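Local atomic coordinates of cell division control protein 53 (Saccharomyces cerevisiae, PDB entry 3O2P), a protein that serves as the cullin scaffold of SCF E3 ubiquitin ligases, which mark target proteins for degradation by the proteasome. Residues 72-76 against 84-88. Numbering follows the deposited sequence.
Sequences KGYLQ and YAYLA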
loop_
_atom_site.group_PDB
_atom_site.type_symbol
_atom_site.label_atom_id
_atom_site.label_comp_id
_atom_site.label_asym_id
_atom_site.label_seq_id
_atom_site.Cartn_x
_atom_site.Cartn_y
_atom_site.Cartn_z
ATOM N N LYS B 72 12.304 6.522 -5.482
ATOM C CA LYS B 72 13.467 6.158 -6.314
ATOM C C LYS B 72 14.278 4.981 -5.766
ATOM O O LYS B 72 15.186 4.491 -6.425
ATOM C CB LYS B 72 14.410 7.352 -6.512
ATOM C CG LYS B 72 13.877 8.478 -7.410
ATOM C CD LYS B 72 14.652 9.772 -7.144
ATOM C CE LYS B 72 14.450 10.816 -8.221
ATOM N NZ LYS B 72 15.298 12.020 -7.943
ATOM N N GLY B 73 13.984 4.555 -4.547
ATOM C CA GLY B 73 14.681 3.422 -3.977
ATOM C C GLY B 73 15.956 3.783 -3.253
ATOM O O GLY B 73 16.827 2.931 -3.087
ATOM N N TYR B 74 16.073 5.036 -2.818
ATOM C CA TYR B 74 17.212 5.456 -2.004
ATOM C C TYR B 74 16.988 5.225 -0.515
ATOM O O TYR B 74 17.942 5.034 0.231
ATOM C CB TYR B 74 17.519 6.935 -2.204
ATOM C CG TYR B 74 18.340 7.244 -3.421
ATOM C CD1 TYR B 74 19.734 7.235 -3.364
ATOM C CD2 TYR B 74 17.725 7.545 -4.629
ATOM C CE1 TYR B 74 20.486 7.520 -4.485
ATOM C CE2 TYR B 74 18.460 7.828 -5.747
ATOM C CZ TYR B 74 19.838 7.816 -5.677
ATOM O OH TYR B 74 20.569 8.097 -6.805
ATOM N N LEU B 75 15.733 5.282 -0.078
ATOM C CA LEU B 75 15.430 5.150 1.339
ATOM C C LEU B 75 14.341 4.125 1.591
ATOM O O LEU B 75 13.406 3.996 0.807
ATOM C CB LEU B 75 14.944 6.473 1.925
ATOM C CG LEU B 75 15.748 7.761 1.893
ATOM C CD1 LEU B 75 14.867 8.885 2.444
ATOM C CD2 LEU B 75 17.024 7.621 2.704
ATOM N N GLN B 76 14.443 3.439 2.722
ATOM C CA GLN B 76 13.404 2.522 3.158
ATOM C C GLN B 76 12.911 3.005 4.515
ATOM O O GLN B 76 13.715 3.261 5.414
ATOM C CB GLN B 76 13.983 1.116 3.289
ATOM C CG GLN B 76 12.948 0.016 3.329
ATOM C CD GLN B 76 13.518 -1.315 3.825
ATOM O OE1 GLN B 76 14.737 -1.480 3.966
ATOM N NE2 GLN B 76 12.628 -2.268 4.101
ATOM N N TYR B 84 14.283 6.106 8.835
ATOM C CA TYR B 84 14.628 5.720 7.470
ATOM C C TYR B 84 15.972 5.017 7.421
ATOM O O TYR B 84 16.860 5.297 8.217
ATOM C CB TYR B 84 14.644 6.935 6.524
ATOM C CG TYR B 84 13.414 7.808 6.635
ATOM C CD1 TYR B 84 12.208 7.435 6.047
ATOM C CD2 TYR B 84 13.458 9.000 7.336
ATOM C CE1 TYR B 84 11.084 8.231 6.160
ATOM C CE2 TYR B 84 12.348 9.797 7.451
ATOM C CZ TYR B 84 11.167 9.415 6.861
ATOM O OH TYR B 84 10.058 10.224 6.986
ATOM N N ALA B 85 16.103 4.095 6.481
ATOM C CA ALA B 85 17.352 3.408 6.254
ATOM C C ALA B 85 17.837 3.725 4.845
ATOM O O ALA B 85 17.049 3.706 3.884
ATOM C CB ALA B 85 17.160 1.907 6.431
ATOM N N TYR B 86 19.130 4.013 4.718
ATOM C CA TYR B 86 19.712 4.246 3.403
ATOM C C TYR B 86 19.865 2.941 2.625
ATOM O O TYR B 86 20.287 1.926 3.178
ATOM C CB TYR B 86 21.065 4.968 3.508
ATOM C CG TYR B 86 21.671 5.309 2.162
ATOM C CD1 TYR B 86 21.109 6.288 1.356
ATOM C CD2 TYR B 86 22.795 4.642 1.692
ATOM C CE1 TYR B 86 21.646 6.596 0.119
ATOM C CE2 TYR B 86 23.345 4.947 0.460
ATOM C CZ TYR B 86 22.768 5.926 -0.326
ATOM O OH TYR B 86 23.301 6.242 -1.558
ATOM N N LEU B 87 19.529 2.980 1.341
ATOM C CA LEU B 87 19.652 1.815 0.471
ATOM C C LEU B 87 20.650 2.076 -0.656
ATOM O O LEU B 87 20.376 2.863 -1.559
ATOM C CB LEU B 87 18.300 1.472 -0.156
ATOM C CG LEU B 87 17.101 1.187 0.742
ATOM C CD1 LEU B 87 15.834 1.208 -0.105
ATOM C CD2 LEU B 87 17.257 -0.154 1.458
ATOM N N ALA B 88 21.806 1.427 -0.610
ATOM C CA ALA B 88 22.706 1.447 -1.754
ATOM C C ALA B 88 22.364 0.280 -2.676
ATOM O O ALA B 88 23.055 0.028 -3.663
ATOM C CB ALA B 88 24.161 1.380 -1.307
#
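In Tyr86 the ring swings to the side opposite the backbone N (chi1 -176°); in Tyr74 it lies opposite the carbonyl carbon (chi1 -82°). These torsions lay the two phenol rings side by side, pointing the same way, across a beta hairpin. The hairpin is the wing of the winged-helix fold of the cullin neddylation domain. Tyr86 CE1 sits at the edge of the Tyr74 ring, near its plane, with CE1 4.0 Å from Tyr74 CD1. Both rings also touch Val29 of helix 8-35. Leu75 shares the Tyr86 face of the sheet and packs on Met32, Leu69 and Ile70.

The strands are antiparallel. Gln76 and Ala85 form a hydrogen-bonded pair. Gln76 N gives to Ala85 O at 2.9 Å. In return, Ala85 N gives to Gln76 O at 2.7 Å. Leu75 and Tyr86 form the next, non-hydrogen-bonded pair. Beyond it, Leu87 N donates to Tyr74 O at 2.8 Å. Gly73, in a Schellman motif after helix 59-71, leads the chain into strand 75-77.

Leu87 comes in over the start of strand 75-77. Its CD1 lies 3.6 Å from Gly73 O. The same methyl, Leu87 CD1, is 3.9 Å from Gln76 CB, and CD2 packs there too. With an alanine here, Gln76 CB is likely to lose the leucine methyls packed on it, and the Gln76 side chain to be freer to turn. Leu87 crosses that extended side chain at about a right angle, and its CD2 rests 3.8 Å from Gln76 OE1.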